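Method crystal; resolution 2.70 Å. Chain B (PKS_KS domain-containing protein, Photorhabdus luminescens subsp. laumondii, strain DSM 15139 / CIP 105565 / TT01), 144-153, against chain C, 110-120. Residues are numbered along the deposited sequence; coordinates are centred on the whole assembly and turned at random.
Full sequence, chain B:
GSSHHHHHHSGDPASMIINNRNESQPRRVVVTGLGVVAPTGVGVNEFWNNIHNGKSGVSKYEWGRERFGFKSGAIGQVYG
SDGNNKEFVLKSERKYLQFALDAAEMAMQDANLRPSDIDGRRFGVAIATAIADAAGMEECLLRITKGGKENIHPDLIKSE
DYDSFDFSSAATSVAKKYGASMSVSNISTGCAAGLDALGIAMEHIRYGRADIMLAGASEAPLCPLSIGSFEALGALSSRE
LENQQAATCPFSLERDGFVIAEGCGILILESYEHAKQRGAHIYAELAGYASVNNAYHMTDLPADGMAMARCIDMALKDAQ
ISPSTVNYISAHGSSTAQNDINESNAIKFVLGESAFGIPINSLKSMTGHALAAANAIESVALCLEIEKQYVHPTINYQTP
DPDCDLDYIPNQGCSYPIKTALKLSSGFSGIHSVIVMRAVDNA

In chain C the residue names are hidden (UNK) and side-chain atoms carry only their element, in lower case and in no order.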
# COMPACT_ATOMS: atom_id res chain seq x y z
N ILE B 144 -1.22 22.72 14.99
CA ILE B 144 -1.65 23.89 14.16
C ILE B 144 -3.10 24.28 14.51
O ILE B 144 -3.46 25.43 14.23
CB ILE B 144 -1.48 23.61 12.65
CG1 ILE B 144 -2.32 22.43 12.16
CG2 ILE B 144 -0.00 23.44 12.31
CD1 ILE B 144 -2.17 22.11 10.69
N THR B 145 -3.89 23.36 15.09
CA THR B 145 -5.30 23.59 15.50
C THR B 145 -5.40 23.80 17.02
O THR B 145 -6.54 23.99 17.50
CB THR B 145 -6.20 22.44 15.04
OG1 THR B 145 -5.65 21.22 15.53
CG2 THR B 145 -6.35 22.37 13.54
N LYS B 146 -4.27 23.77 17.74
CA LYS B 146 -4.19 23.92 19.22
C LYS B 146 -5.09 22.87 19.89
O LYS B 146 -6.17 23.23 20.38
CB LYS B 146 -4.56 25.34 19.65
CG LYS B 146 -3.53 26.41 19.33
CD LYS B 146 -3.80 27.74 20.01
CE LYS B 146 -2.65 28.72 19.89
NZ LYS B 146 -2.56 29.30 18.54
N GLY B 147 -4.64 21.61 19.90
CA GLY B 147 -5.32 20.47 20.56
C GLY B 147 -6.61 20.08 19.86
O GLY B 147 -7.47 19.46 20.53
N GLY B 148 -6.76 20.42 18.58
CA GLY B 148 -7.91 20.06 17.73
C GLY B 148 -9.18 20.82 18.09
O GLY B 148 -10.26 20.37 17.67
N LYS B 149 -9.06 21.93 18.82
CA LYS B 149 -10.21 22.75 19.30
C LYS B 149 -10.63 23.75 18.22
O LYS B 149 -11.84 23.82 17.91
CB LYS B 149 -9.86 23.48 20.61
CG LYS B 149 -10.01 22.65 21.88
CD LYS B 149 -11.45 22.51 22.34
CE LYS B 149 -11.61 21.59 23.53
NZ LYS B 149 -10.99 22.16 24.75
N GLU B 150 -9.66 24.50 17.67
CA GLU B 150 -9.89 25.61 16.71
C GLU B 150 -9.66 25.13 15.27
O GLU B 150 -9.34 23.94 15.09
CB GLU B 150 -8.94 26.78 17.04
CG GLU B 150 -9.11 27.32 18.45
CD GLU B 150 -8.20 28.48 18.79
OE1 GLU B 150 -8.62 29.36 19.57
OE2 GLU B 150 -7.06 28.51 18.28
N ASN B 151 -9.83 26.03 14.30
CA ASN B 151 -9.48 25.82 12.87
C ASN B 151 -7.95 25.81 12.73
O ASN B 151 -7.26 26.10 13.72
CB ASN B 151 -10.11 26.88 11.96
CG ASN B 151 -11.61 26.74 11.84
OD1 ASN B 151 -12.25 26.08 12.65
ND2 ASN B 151 -12.18 27.37 10.82
N ILE B 152 -7.45 25.48 11.53
CA ILE B 152 -5.99 25.40 11.23
C ILE B 152 -5.41 26.82 11.13
O ILE B 152 -5.95 27.62 10.35
CB ILE B 152 -5.74 24.58 9.94
CG1 ILE B 152 -6.00 23.09 10.18
CG2 ILE B 152 -4.33 24.82 9.40
CD1 ILE B 152 -6.24 22.30 8.92
N HIS B 153 -4.35 27.09 11.91
CA HIS B 153 -3.55 28.34 11.87
C HIS B 153 -2.45 28.19 10.82
O HIS B 153 -1.54 27.38 11.00
CB HIS B 153 -2.96 28.64 13.26
CG HIS B 153 -3.96 29.09 14.27
ND1 HIS B 153 -3.69 30.10 15.17
CD2 HIS B 153 -5.22 28.67 14.53
CE1 HIS B 153 -4.74 30.29 15.94
NE2 HIS B 153 -5.69 29.42 15.57
N UNK C 110 -11.45 11.82 7.47
CA UNK C 110 -11.00 11.45 8.85
C UNK C 110 -10.56 12.68 9.66
O UNK C 110 -10.43 12.52 10.89
c UNK C 110 -7.35 10.10 8.69
c UNK C 110 -8.54 10.96 8.33
c UNK C 110 -10.32 9.20 7.94
c UNK C 110 -9.88 10.38 8.79
N UNK C 111 -10.33 13.84 9.03
CA UNK C 111 -9.74 15.04 9.69
C UNK C 111 -10.47 15.34 11.01
O UNK C 111 -9.80 15.36 12.06
c UNK C 111 -9.79 16.27 8.78
o UNK C 111 -8.66 18.98 8.46
o UNK C 111 -7.93 18.25 6.52
c UNK C 111 -8.34 18.06 7.68
c UNK C 111 -8.44 16.63 8.18
N UNK C 112 -11.79 15.57 10.94
CA UNK C 112 -12.65 15.96 12.09
C UNK C 112 -12.59 14.87 13.17
O UNK C 112 -12.64 15.22 14.37
o UNK C 112 -13.23 18.09 10.44
o UNK C 112 -15.40 17.71 10.34
c UNK C 112 -14.09 16.22 11.65
c UNK C 112 -14.25 17.43 10.74
N UNK C 113 -12.47 13.60 12.76
CA UNK C 113 -12.44 12.42 13.66
C UNK C 113 -11.11 12.35 14.41
O UNK C 113 -11.13 11.95 15.59
c UNK C 113 -14.18 11.01 12.44
c UNK C 113 -14.51 9.74 11.67
o UNK C 113 -15.31 8.93 12.17
o UNK C 113 -13.97 9.57 10.56
c UNK C 113 -12.72 11.14 12.85
N UNK C 114 -10.00 12.74 13.77
CA UNK C 114 -8.64 12.75 14.40
C UNK C 114 -8.59 13.86 15.46
O UNK C 114 -7.97 13.62 16.52
c UNK C 114 -6.13 12.96 14.02
c UNK C 114 -7.51 12.91 13.36
c UNK C 114 -7.55 11.82 12.31
N UNK C 115 -9.22 15.01 15.20
CA UNK C 115 -9.26 16.17 16.13
C UNK C 115 -10.17 15.86 17.32
O UNK C 115 -9.79 16.19 18.45
n UNK C 115 -10.44 21.19 13.08
c UNK C 115 -9.73 17.43 15.40
c UNK C 115 -8.80 17.93 14.30
c UNK C 115 -10.33 19.74 13.38
c UNK C 115 -8.97 19.40 13.97
N UNK C 116 -11.33 15.23 17.06
CA UNK C 116 -12.38 14.92 18.06
C UNK C 116 -11.91 13.83 19.03
O UNK C 116 -12.43 13.79 20.16
c UNK C 116 -13.65 14.51 17.35
N UNK C 117 -10.97 12.98 18.60
CA UNK C 117 -10.38 11.88 19.41
C UNK C 117 -9.65 12.45 20.64
O UNK C 117 -9.70 11.80 21.70
c UNK C 117 -9.44 11.06 18.52
c UNK C 117 -7.22 9.89 18.55
c UNK C 117 -9.28 8.64 19.22
c UNK C 117 -8.59 10.00 19.21
N UNK C 118 -9.03 13.62 20.50
CA UNK C 118 -8.16 14.26 21.53
C UNK C 118 -8.98 15.17 22.46
O UNK C 118 -8.38 15.70 23.42
n UNK C 118 -4.78 13.83 20.84
c UNK C 118 -4.11 12.97 20.11
c UNK C 118 -7.00 15.01 20.85
n UNK C 118 -4.87 12.64 19.05
c UNK C 118 -6.00 14.09 20.25
c UNK C 118 -6.05 13.33 19.14
N UNK C 119 -10.28 15.34 22.19
CA UNK C 119 -11.22 16.15 23.03
C UNK C 119 -12.23 15.20 23.69
O UNK C 119 -12.28 15.17 24.94
c UNK C 119 -11.47 19.00 20.40
c UNK C 119 -10.90 18.18 21.53
c UNK C 119 -12.93 18.00 23.03
c UNK C 119 -11.92 17.24 22.19
N UNK C 120 -13.00 14.47 22.88
CA UNK C 120 -14.09 13.57 23.34
C UNK C 120 -13.51 12.23 23.81
O UNK C 120 -13.84 11.81 24.93
c UNK C 120 -16.65 14.42 20.49
c UNK C 120 -15.10 13.34 22.21
o UNK C 120 -17.41 13.43 20.46
o UNK C 120 -16.58 15.26 19.58
c UNK C 120 -15.77 14.61 21.72

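Position 110 of chain C has four side-chain carbons, forked at the first, with one arm two carbons long. It lies out of reach of the chain B stretch. The residue is isoleucine. C:Ile110 sits at the N-cap position, right before a helix, and its O accepts a backbone hydrogen bond from N of position 114.

Position 111 has three carbons, the third carrying two oxygens. Its CA-to-CB bond points sideways, but the end of the side chain comes nearer and meets B:Ile152. This is glutamate. C:Glu111 OE2 lies 4.1 Å from B:Ile152 CD1, a contact without a hydrogen bond. OE1 is hydrogen-bonded elsewhere in the structure.

Position 112 has two carbons, the second carrying two oxygens, and touches nothing on the chain B stretch. It is aspartate, C:Asp112.

Position 113 again shows three carbons ending in two oxygens, also out of reach. It is glutamate, C:Glu113.

Position 114 has three carbons, one carrying the other two. It is buried and makes no contact with the chain B stretch. It is valine, C:Val114.

Position 115 has four carbons in a row ending in a nitrogen. The side chain points toward chain B and runs past B:Gly148 and B:Thr145 to the carbonyl of B:Glu150. An unbranched chain with a terminal nitrogen is lysine. C:Lys115 CB is 3.8 Å from B:Gly148 O, and CD is 4.0 Å from B:Thr145 CG2. NZ is 3.6 Å from B:Glu150 O, and no hydrogen bond is assigned to the pair.

Position 116 has a single carbon, which points away from chain B. It is alanine. C:Ala116 O accepts the backbone hydrogen bond from N of position 120, at 2.9 Å.

Position 117 has four carbons, forked at the second, and is buried out of reach. It is leucine, C:Leu117.

Position 118 has one carbon, then a five-membered ring of three carbons and two nitrogens. CB lies 4.5 Å from B:Gly147 O, while the ring leads away from chain B. It is histidine. C:His118 NE2 is hydrogen-bonded elsewhere in the structure.

Position 119 has four carbons, forked at the first, with one arm two carbons long. It points toward chain B and meets B:Gly147, B:Gly148 and B:Lys149. It is isoleucine. C:Ile119 CD1 is 3.3 Å from B:Gly148 O, and CG2 is 3.9 Å from B:Lys149 CE.

Position 120 has three carbons, the third carrying two oxygens, and is out of reach. It is glutamate, C:Glu120.

The contact works by packing. No hydrogen bond crosses between the stretches, and together they bury 337 Å². A type I' turn from B:Lys146 to B:Lys149 brings its two glycines against C:Lys115 and C:Ile119. B:Gly148 comes closest, with its CA 4.4 Å from that of C:Lys115. Its positive phi favours glycine, and so does the space: an ideal CB would lie 2.9 Å from C:Lys115 O, a clash.

Chain C 110-120: IEDEVKALHIE
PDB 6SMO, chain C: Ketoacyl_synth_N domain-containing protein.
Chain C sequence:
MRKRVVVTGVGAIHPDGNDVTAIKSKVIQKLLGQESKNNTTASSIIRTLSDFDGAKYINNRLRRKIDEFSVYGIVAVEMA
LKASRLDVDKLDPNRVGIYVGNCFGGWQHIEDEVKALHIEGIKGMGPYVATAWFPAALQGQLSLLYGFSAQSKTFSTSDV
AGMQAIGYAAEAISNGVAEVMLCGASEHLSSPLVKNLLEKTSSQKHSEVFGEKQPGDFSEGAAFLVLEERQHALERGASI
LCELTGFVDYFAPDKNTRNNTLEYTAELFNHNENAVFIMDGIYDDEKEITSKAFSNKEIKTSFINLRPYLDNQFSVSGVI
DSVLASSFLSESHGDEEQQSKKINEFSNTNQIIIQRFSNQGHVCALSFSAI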